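Local structure of putative secreted lipase (Streptomyces sp. W007, 5H6B) at residues Y65-G70 against A84-V89; P115-K120 against S174-K179; V246-D251 against T256-A261. The protein probably hydrolyses the ester bonds of triacylglycerols as a thermostable secreted lipase with the alpha/beta-hydrolase fold. All coordinates share one frame; numbering follows the deposited sequence.

Contact 1 of 3, residues Y65-G70 against A84-V89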
loop_
_atom_site.group_PDB
_atom_site.type_symbol
_atom_site.label_atom_id
_atom_site.label_comp_id
_atom_site.label_asym_id
_atom_site.label_seq_id
_atom_site.Cartn_x
_atom_site.Cartn_y
_atom_site.Cartn_z
ATOM N N TYR A 65 -3.324 11.061 -2.470
ATOM C CA TYR A 65 -1.999 11.623 -2.139
ATOM C C TYR A 65 -1.251 11.852 -3.437
ATOM O O TYR A 65 -1.482 11.119 -4.381
ATOM C CB TYR A 65 -1.195 10.704 -1.181
ATOM C CG TYR A 65 -0.578 9.458 -1.804
ATOM C CD1 TYR A 65 0.603 9.532 -2.540
ATOM C CD2 TYR A 65 -1.169 8.213 -1.654
ATOM C CE1 TYR A 65 1.175 8.410 -3.112
ATOM C CE2 TYR A 65 -0.605 7.082 -2.226
ATOM C CZ TYR A 65 0.574 7.184 -2.955
ATOM O OH TYR A 65 1.165 6.080 -3.545
ATOM N N GLY A 66 -0.371 12.856 -3.489
ATOM C CA GLY A 66 0.462 13.104 -4.659
ATOM C C GLY A 66 -0.319 13.653 -5.833
ATOM O O GLY A 66 0.089 13.467 -6.985
ATOM N N GLN A 67 -1.436 14.335 -5.558
ATOM C CA GLN A 67 -2.224 14.934 -6.637
ATOM C C GLN A 67 -1.412 15.995 -7.363
ATOM O O GLN A 67 -0.646 16.699 -6.745
ATOM C CB GLN A 67 -3.499 15.570 -6.126
ATOM C CG GLN A 67 -4.426 14.616 -5.404
ATOM C CD GLN A 67 -4.319 14.758 -3.902
ATOM O OE1 GLN A 67 -3.213 14.739 -3.346
ATOM N NE2 GLN A 67 -5.460 14.878 -3.228
ATOM N N LEU A 68 -1.568 16.073 -8.681
ATOM C CA LEU A 68 -0.958 17.136 -9.479
ATOM C C LEU A 68 -2.095 17.981 -10.081
ATOM O O LEU A 68 -3.014 17.416 -10.682
ATOM C CB LEU A 68 -0.061 16.547 -10.578
ATOM C CG LEU A 68 1.252 17.285 -10.856
ATOM C CD1 LEU A 68 2.147 17.382 -9.617
ATOM C CD2 LEU A 68 1.986 16.583 -11.991
ATOM N N PRO A 69 -2.040 19.326 -9.915
ATOM C CA PRO A 69 -3.093 20.192 -10.445
ATOM C C PRO A 69 -3.347 19.918 -11.902
ATOM O O PRO A 69 -2.405 19.768 -12.653
ATOM C CB PRO A 69 -2.514 21.601 -10.255
ATOM C CG PRO A 69 -1.603 21.490 -9.075
ATOM C CD PRO A 69 -1.024 20.101 -9.166
ATOM N N GLY A 70 -4.615 19.809 -12.291
ATOM C CA GLY A 70 -4.971 19.516 -13.681
ATOM C C GLY A 70 -4.916 18.054 -14.109
ATOM O O GLY A 70 -5.114 17.767 -15.288
ATOM N N ALA A 84 4.047 11.538 1.933
ATOM C CA ALA A 84 4.148 10.981 3.278
ATOM C C ALA A 84 3.584 11.926 4.330
ATOM O O ALA A 84 3.025 11.462 5.321
ATOM C CB ALA A 84 5.597 10.624 3.603
ATOM N N GLU A 85 3.726 13.237 4.122
ATOM C CA GLU A 85 3.127 14.218 5.035
ATOM C C GLU A 85 1.615 14.214 4.929
ATOM O O GLU A 85 0.938 14.312 5.947
ATOM C CB GLU A 85 3.697 15.632 4.832
ATOM C CG GLU A 85 3.071 16.747 5.695
ATOM C CD GLU A 85 2.963 16.436 7.205
ATOM O OE1 GLU A 85 3.855 15.751 7.774
ATOM O OE2 GLU A 85 1.970 16.891 7.835
ATOM N N GLN A 86 1.070 14.068 3.720
ATOM C CA GLN A 86 -0.402 13.924 3.565
ATOM C C GLN A 86 -0.930 12.702 4.323
ATOM O O GLN A 86 -1.999 12.745 4.947
ATOM C CB GLN A 86 -0.800 13.797 2.099
ATOM C CG GLN A 86 -0.547 15.021 1.257
ATOM C CD GLN A 86 -0.840 14.749 -0.194
ATOM O OE1 GLN A 86 -0.029 14.173 -0.912
ATOM N NE2 GLN A 86 -2.010 15.157 -0.637
ATOM N N LEU A 87 -0.168 11.613 4.245
ATOM C CA LEU A 87 -0.491 10.372 4.952
ATOM C C LEU A 87 -0.492 10.604 6.466
ATOM O O LEU A 87 -1.403 10.141 7.166
ATOM C CB LEU A 87 0.506 9.262 4.564
ATOM C CG LEU A 87 0.412 7.934 5.317
ATOM C CD1 LEU A 87 -0.930 7.275 5.060
ATOM C CD2 LEU A 87 1.559 7.005 4.940
ATOM N N ASP A 88 0.527 11.327 6.941
ATOM C CA ASP A 88 0.645 11.745 8.349
ATOM C C ASP A 88 -0.628 12.426 8.856
ATOM O O ASP A 88 -1.254 11.937 9.814
ATOM C CB ASP A 88 1.873 12.659 8.526
ATOM C CG ASP A 88 2.246 12.915 9.989
ATOM O OD1 ASP A 88 1.518 12.492 10.928
ATOM O OD2 ASP A 88 3.297 13.563 10.176
ATOM N N VAL A 89 -1.014 13.524 8.197
ATOM C CA VAL A 89 -2.265 14.258 8.515
ATOM C C VAL A 89 -3.490 13.330 8.452
ATOM O O VAL A 89 -4.361 13.356 9.338
ATOM C CB VAL A 89 -2.475 15.459 7.552
ATOM C CG1 VAL A 89 -3.887 16.033 7.655
ATOM C CG2 VAL A 89 -1.434 16.544 7.813
#

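Contact 2 of 3, residues P115-K120 against S174-K179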
loop_
_atom_site.group_PDB
_atom_site.type_symbol
_atom_site.label_atom_id
_atom_site.label_comp_id
_atom_site.label_asym_id
_atom_site.label_seq_id
_atom_site.Cartn_x
_atom_site.Cartn_y
_atom_site.Cartn_z
ATOM N N PRO A 115 4.640 4.853 2.888
ATOM C CA PRO A 115 4.457 4.855 4.365
ATOM C C PRO A 115 5.729 4.580 5.223
ATOM O O PRO A 115 5.792 4.990 6.387
ATOM C CB PRO A 115 3.432 3.751 4.586
ATOM C CG PRO A 115 2.629 3.728 3.321
ATOM C CD PRO A 115 3.593 4.061 2.218
ATOM N N ASN A 116 6.726 3.909 4.650
ATOM C CA ASN A 116 8.007 3.723 5.330
ATOM C C ASN A 116 8.722 5.052 5.600
ATOM O O ASN A 116 9.445 5.178 6.594
ATOM C CB ASN A 116 8.894 2.768 4.541
ATOM C CG ASN A 116 8.281 1.382 4.424
ATOM O OD1 ASN A 116 7.912 0.930 3.337
ATOM N ND2 ASN A 116 8.139 0.714 5.544
ATOM N N TYR A 117 8.494 6.050 4.739
ATOM C CA TYR A 117 8.967 7.408 4.996
ATOM C C TYR A 117 8.265 8.023 6.223
ATOM O O TYR A 117 8.903 8.649 7.078
ATOM C CB TYR A 117 8.745 8.287 3.770
ATOM C CG TYR A 117 9.538 9.576 3.799
ATOM C CD1 TYR A 117 9.076 10.691 4.497
ATOM C CD2 TYR A 117 10.761 9.673 3.147
ATOM C CE1 TYR A 117 9.809 11.863 4.543
ATOM C CE2 TYR A 117 11.495 10.850 3.176
ATOM C CZ TYR A 117 11.015 11.935 3.877
ATOM O OH TYR A 117 11.732 13.097 3.898
ATOM N N TYR A 118 6.950 7.841 6.289
ATOM C CA TYR A 118 6.146 8.305 7.422
ATOM C C TYR A 118 6.577 7.596 8.708
ATOM O O TYR A 118 6.761 8.242 9.732
ATOM C CB TYR A 118 4.669 8.086 7.099
ATOM C CG TYR A 118 3.671 8.077 8.232
ATOM C CD1 TYR A 118 3.371 9.235 8.953
ATOM C CD2 TYR A 118 2.941 6.927 8.514
ATOM C CE1 TYR A 118 2.424 9.226 9.962
ATOM C CE2 TYR A 118 1.987 6.915 9.513
ATOM C CZ TYR A 118 1.739 8.067 10.241
ATOM O OH TYR A 118 0.782 8.029 11.219
ATOM N N LEU A 119 6.759 6.279 8.631
ATOM C CA LEU A 119 7.212 5.489 9.780
ATOM C C LEU A 119 8.595 5.898 10.293
ATOM O O LEU A 119 8.808 5.938 11.501
ATOM C CB LEU A 119 7.245 3.994 9.445
ATOM C CG LEU A 119 5.904 3.318 9.183
ATOM C CD1 LEU A 119 6.170 1.874 8.825
ATOM C CD2 LEU A 119 4.975 3.439 10.387
ATOM N N LYS A 120 9.512 6.193 9.373
ATOM C CA LYS A 120 10.910 6.456 9.709
ATOM C C LYS A 120 11.195 7.905 10.086
ATOM O O LYS A 120 11.968 8.146 11.012
ATOM C CB LYS A 120 11.829 6.057 8.552
ATOM C CG LYS A 120 12.011 4.558 8.407
ATOM C CD LYS A 120 12.826 4.233 7.168
ATOM C CE LYS A 120 13.120 2.748 7.081
ATOM N NZ LYS A 120 13.879 2.397 5.847
ATOM N N SER A 174 17.733 7.281 -6.561
ATOM C CA SER A 174 17.296 8.676 -6.449
ATOM C C SER A 174 17.688 9.233 -5.091
ATOM O O SER A 174 17.988 8.470 -4.169
ATOM C CB SER A 174 15.777 8.799 -6.596
ATOM O OG SER A 174 15.110 8.363 -5.415
ATOM N N PRO A 175 17.669 10.567 -4.953
ATOM C CA PRO A 175 17.866 11.106 -3.615
ATOM C C PRO A 175 16.832 10.569 -2.638
ATOM O O PRO A 175 17.184 10.263 -1.501
ATOM C CB PRO A 175 17.723 12.625 -3.811
ATOM C CG PRO A 175 18.123 12.856 -5.235
ATOM C CD PRO A 175 17.731 11.612 -5.996
ATOM N N PHE A 176 15.579 10.426 -3.076
ATOM C CA PHE A 176 14.524 9.964 -2.171
ATOM C C PHE A 176 14.739 8.517 -1.682
ATOM O O PHE A 176 14.634 8.242 -0.482
ATOM C CB PHE A 176 13.136 10.067 -2.818
ATOM C CG PHE A 176 12.037 9.601 -1.914
ATOM C CD1 PHE A 176 11.569 10.427 -0.906
ATOM C CD2 PHE A 176 11.524 8.311 -2.023
ATOM C CE1 PHE A 176 10.569 10.001 -0.053
ATOM C CE2 PHE A 176 10.530 7.880 -1.176
ATOM C CZ PHE A 176 10.058 8.722 -0.180
ATOM N N ILE A 177 14.984 7.599 -2.615
ATOM C CA ILE A 177 15.178 6.182 -2.276
ATOM C C ILE A 177 16.446 6.028 -1.413
ATOM O O ILE A 177 16.418 5.323 -0.394
ATOM C CB ILE A 177 15.198 5.289 -3.548
ATOM C CG1 ILE A 177 13.804 5.264 -4.191
ATOM C CG2 ILE A 177 15.670 3.866 -3.251
ATOM C CD1 ILE A 177 12.682 4.734 -3.308
ATOM N N THR A 178 17.521 6.725 -1.789
ATOM C CA THR A 178 18.765 6.753 -0.984
ATOM C C THR A 178 18.508 7.138 0.484
ATOM O O THR A 178 18.937 6.444 1.405
ATOM C CB THR A 178 19.815 7.703 -1.618
ATOM O OG1 THR A 178 20.073 7.291 -2.970
ATOM C CG2 THR A 178 21.127 7.684 -0.825
ATOM N N LYS A 179 17.782 8.227 0.694
ATOM C CA LYS A 179 17.434 8.660 2.046
ATOM C C LYS A 179 16.637 7.592 2.762
ATOM O O LYS A 179 16.985 7.200 3.874
ATOM C CB LYS A 179 16.628 9.963 2.030
ATOM C CG LYS A 179 16.106 10.382 3.402
ATOM C CD LYS A 179 15.687 11.843 3.452
ATOM C CE LYS A 179 15.033 12.146 4.793
ATOM N NZ LYS A 179 14.788 13.597 4.990
#

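Contact 3 of 3, residues V246-D251 against T256-A261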
loop_
_atom_site.group_PDB
_atom_site.type_symbol
_atom_site.label_atom_id
_atom_site.label_comp_id
_atom_site.label_asym_id
_atom_site.label_seq_id
_atom_site.Cartn_x
_atom_site.Cartn_y
_atom_site.Cartn_z
ATOM N N VAL A 246 -3.998 -10.353 2.790
ATOM C CA VAL A 246 -4.116 -9.085 3.512
ATOM C C VAL A 246 -4.986 -9.234 4.771
ATOM O O VAL A 246 -4.647 -8.704 5.832
ATOM C CB VAL A 246 -4.664 -7.948 2.616
ATOM C CG1 VAL A 246 -4.884 -6.668 3.418
ATOM C CG2 VAL A 246 -3.713 -7.674 1.467
ATOM N N ALA A 247 -6.115 -9.919 4.643
ATOM C CA ALA A 247 -7.000 -10.164 5.783
ATOM C C ALA A 247 -6.326 -11.039 6.876
ATOM O O ALA A 247 -6.567 -10.833 8.039
ATOM C CB ALA A 247 -8.303 -10.791 5.317
ATOM N N ASN A 248 -5.454 -11.974 6.489
ATOM C CA ASN A 248 -4.650 -12.734 7.466
ATOM C C ASN A 248 -3.734 -11.840 8.260
ATOM O O ASN A 248 -3.705 -11.942 9.496
ATOM C CB ASN A 248 -3.804 -13.819 6.800
ATOM C CG ASN A 248 -4.631 -14.995 6.354
ATOM O OD1 ASN A 248 -5.744 -15.179 6.821
ATOM N ND2 ASN A 248 -4.092 -15.805 5.458
ATOM N N ALA A 249 -2.994 -10.973 7.560
ATOM C CA ALA A 249 -2.064 -10.046 8.214
ATOM C C ALA A 249 -2.781 -9.034 9.123
ATOM O O ALA A 249 -2.244 -8.638 10.155
ATOM C CB ALA A 249 -1.221 -9.318 7.186
ATOM N N LEU A 250 -3.987 -8.617 8.755
ATOM C CA LEU A 250 -4.730 -7.660 9.592
ATOM C C LEU A 250 -5.331 -8.275 10.870
ATOM O O LEU A 250 -5.707 -7.543 11.783
ATOM C CB LEU A 250 -5.832 -6.979 8.778
ATOM C CG LEU A 250 -5.384 -6.045 7.648
ATOM C CD1 LEU A 250 -6.593 -5.594 6.839
ATOM C CD2 LEU A 250 -4.617 -4.844 8.173
ATOM N N ASP A 251 -5.448 -9.602 10.918
ATOM C CA ASP A 251 -5.958 -10.315 12.099
ATOM C C ASP A 251 -5.279 -11.706 12.213
ATOM O O ASP A 251 -5.905 -12.740 11.944
ATOM C CB ASP A 251 -7.477 -10.424 11.989
ATOM C CG ASP A 251 -8.106 -11.157 13.151
ATOM O OD1 ASP A 251 -7.476 -11.297 14.219
ATOM O OD2 ASP A 251 -9.252 -11.596 12.978
ATOM N N THR A 256 -6.193 -18.013 8.209
ATOM C CA THR A 256 -6.274 -19.378 7.663
ATOM C C THR A 256 -5.461 -19.420 6.368
ATOM O O THR A 256 -5.385 -18.416 5.653
ATOM C CB THR A 256 -7.733 -19.806 7.390
ATOM O OG1 THR A 256 -8.326 -18.940 6.408
ATOM C CG2 THR A 256 -8.560 -19.740 8.678
ATOM N N PRO A 257 -4.837 -20.566 6.054
ATOM C CA PRO A 257 -3.950 -20.534 4.892
ATOM C C PRO A 257 -4.662 -20.063 3.624
ATOM O O PRO A 257 -5.836 -20.383 3.406
ATOM C CB PRO A 257 -3.476 -21.987 4.752
ATOM C CG PRO A 257 -3.698 -22.593 6.095
ATOM C CD PRO A 257 -4.914 -21.910 6.651
ATOM N N THR A 258 -3.950 -19.275 2.826
ATOM C CA THR A 258 -4.461 -18.776 1.563
ATOM C C THR A 258 -4.079 -19.751 0.436
ATOM O O THR A 258 -2.902 -20.041 0.221
ATOM C CB THR A 258 -3.940 -17.355 1.291
ATOM O OG1 THR A 258 -4.291 -16.495 2.390
ATOM C CG2 THR A 258 -4.590 -16.802 0.026
ATOM N N THR A 259 -5.089 -20.251 -0.269
ATOM C CA THR A 259 -4.901 -21.173 -1.379
ATOM C C THR A 259 -5.629 -20.611 -2.612
ATOM O O THR A 259 -6.252 -19.552 -2.531
ATOM C CB THR A 259 -5.456 -22.585 -1.042
ATOM O OG1 THR A 259 -6.882 -22.550 -1.011
ATOM C CG2 THR A 259 -4.963 -23.073 0.311
ATOM N N CYS A 260 -5.564 -21.333 -3.732
ATOM C CA CYS A 260 -6.336 -20.994 -4.934
ATOM C C CYS A 260 -7.868 -20.843 -4.683
ATOM O O CYS A 260 -8.545 -20.062 -5.374
ATOM C CB CYS A 260 -6.064 -22.024 -6.033
ATOM S SG CYS A 260 -4.306 -22.163 -6.534
ATOM N N ALA A 261 -8.398 -21.566 -3.686
ATOM C CA ALA A 261 -9.819 -21.498 -3.315
ATOM C C ALA A 261 -10.272 -20.105 -2.910
ATOM O O ALA A 261 -11.458 -19.798 -3.005
ATOM C CB ALA A 261 -10.134 -22.487 -2.205
#

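Contact 1 of 3, residues Y65-G70 against A84-V89
The loop 65-70 comes closest to helix 80-98 where the CA atoms of Tyr-65 and Gln-86 lie 6.4 Å apart, and no backbone-to-backbone hydrogen bond joins the two segments. The Gln-86 side chain takes part in both hydrogen bonds across the contact. Its CG lies opposite the carbonyl carbon (chi1 -66°) and the chain beyond is extended, so the amide is carried across to the loop. There Gln-86 OE1 accepts from Gly-66 N at 2.9 Å. This bond is nearly straight and falls on a lone pair in the carbonyl plane. Gln-86 NE2 donates to Gln-67 OE1 at 3.0 Å, again on an in-plane lone pair. The two amides are close to coplanar, 23° apart. The loop follows strand 59-63, so the contact ties the start of a beta-alpha connection in the alpha/beta-hydrolase fold to its helix. Tyr-65 CB lies 3.7 Å from Gln-86 OE1. The tyrosine ring stacks with His-36, whose backbone O accepts from Tyr-65 OH. The Gln-67 side chain touches His-75, a zinc ligand, and lies about 5 Å from a bound zinc ion. Gly-66 has a positive phi (72°), which suits glycine, and Tyr-65 CD1 would crowd a CB there.

Contact 2 of 3, residues P115-K120 against S174-K179
Tyr-117 carries the contact on its helix, meeting Phe-176 with its ring and Lys-179 with its hydroxyl. The two aromatic planes are near parallel, 17° apart, but slid past each other. Their centroids are 5.2 Å apart and the rings barely overlap. They meet through a few ring carbons near one side of each: Tyr-117 CD2 is 3.2 Å from Phe-176 CE1. Phe-176 CZ also reaches Tyr-117 CD2, at 3.5 Å. On the hydroxyl side, Lys-179 NZ gives a weak hydrogen bond to Tyr-117 OH at 3.3 Å. The lysine chain is extended, and Lys-179 CE lies 3.5 Å from the same Tyr-117 OH. All three side chains leave their backbones with CG opposite the backbone N; for Phe-176 (chi1 180°) this brings the ring end nearer to Tyr-117 than its CB direction would suggest.

Further out, Phe-121 meets the Tyr-117 ring at a steep angle and makes a cation-pi contact with Lys-179. Ile-80 of helix 80-98 packs on Phe-176. The start of helix 175-181 is fixed by Ser-174 at the N-cap. Ser-174 OG accepts from Ile-177 N at 2.9 Å in a nearly linear capping bond, and the same Ser-174 OG is hydrogen-bonded to Asp-169 O. Ser-174 O takes two donors from opposite faces of its plane, Thr-178 N and Thr-178 OG1, the latter at 2.7 Å. Lys-120, on the same helix as Tyr-117, donates from NZ to Leu-180 O in helix 175-181 and to Gly-184 O beyond it.

Helix 175-181, with its serine N-cap, thus packs on helix 115-121, which lies against strands 128-134 and 191-196 of the central parallel sheet of the alpha/beta-hydrolase fold.

Contact 3 of 3, residues V246-D251 against T256-A261
The flat amide of Asn-248 meets the backbone of Thr-256 with both its polar ends. Neither bond lies neatly in a plane. Thr-256 N approaches Asn-248 OD1 from above the carbonyl plane, 49° out of it, at 3.2 Å. At the other end Asn-248 ND2 donates to Thr-256 O at 2.9 Å. That oxygen is tilted 22° from the Asn-248 amide plane, and the donor in turn stands above the Thr-256 carbonyl plane. The amide thus grips the N-H and the C=O of one residue.

Asn-248 CG lies opposite its carbonyl carbon (chi1 -74°), which turns the amide from the helix towards the loop. Thr-258 OG1 comes within 3.2 Å of Asn-248 ND2, but the angle is too poor for a hydrogen bond. The polar partners of this hydroxyl are Glu-245 and His-244. Glu-245 OE1 also accepts from Asn-248 ND2, so one carboxylate oxygen serves both residues and should help to hold the amide in this rotation. With an alanine in place of Asn-248, Thr-256 N and O would lose these side-chain partners, Glu-245 would lose one donor, and the loop is likely to be held less firmly to the helix.

Beyond the touching residues, the loop continues into an ST turn, where Thr-259 OG1 accepts from Ala-261 N at 3.2 Å. Next to it Cys-260 forms a disulfide with Cys-225, a second and covalent fastening of the same tail. On the helix, Val-246 and Leu-250 pack against strand 103-108, and Val-246 also meets strand 128-134.

The contact folds the C-terminal tail back on helix 240-250, which packs on the central parallel sheet of the alpha/beta-hydrolase fold, through an asparagine bridging both backbone polar groups of one loop residue.

In the fold
Contacts 1 and 2 are neighbours, with centres about 15 Å apart, and they touch through packing of helix 80-98 on helix 115-121. Ala-84 CB lies 3.6 Å from Tyr-117 CD1, and Leu-87 CD2 lies 3.7 Å from Pro-115 CA. Contact 3 stands apart, its centre about 30 Å from that of contact 1 and about 29 Å from that of contact 2, on the opposite side of the chain's centre. Contact 1 borders the probable active site: Tyr-65 touches the likely nucleophile elbow around Ser-109, part of a probable triad with His-232 and Asp-200. Contact 1 also holds Asp-88, which binds zinc together with Asp-92.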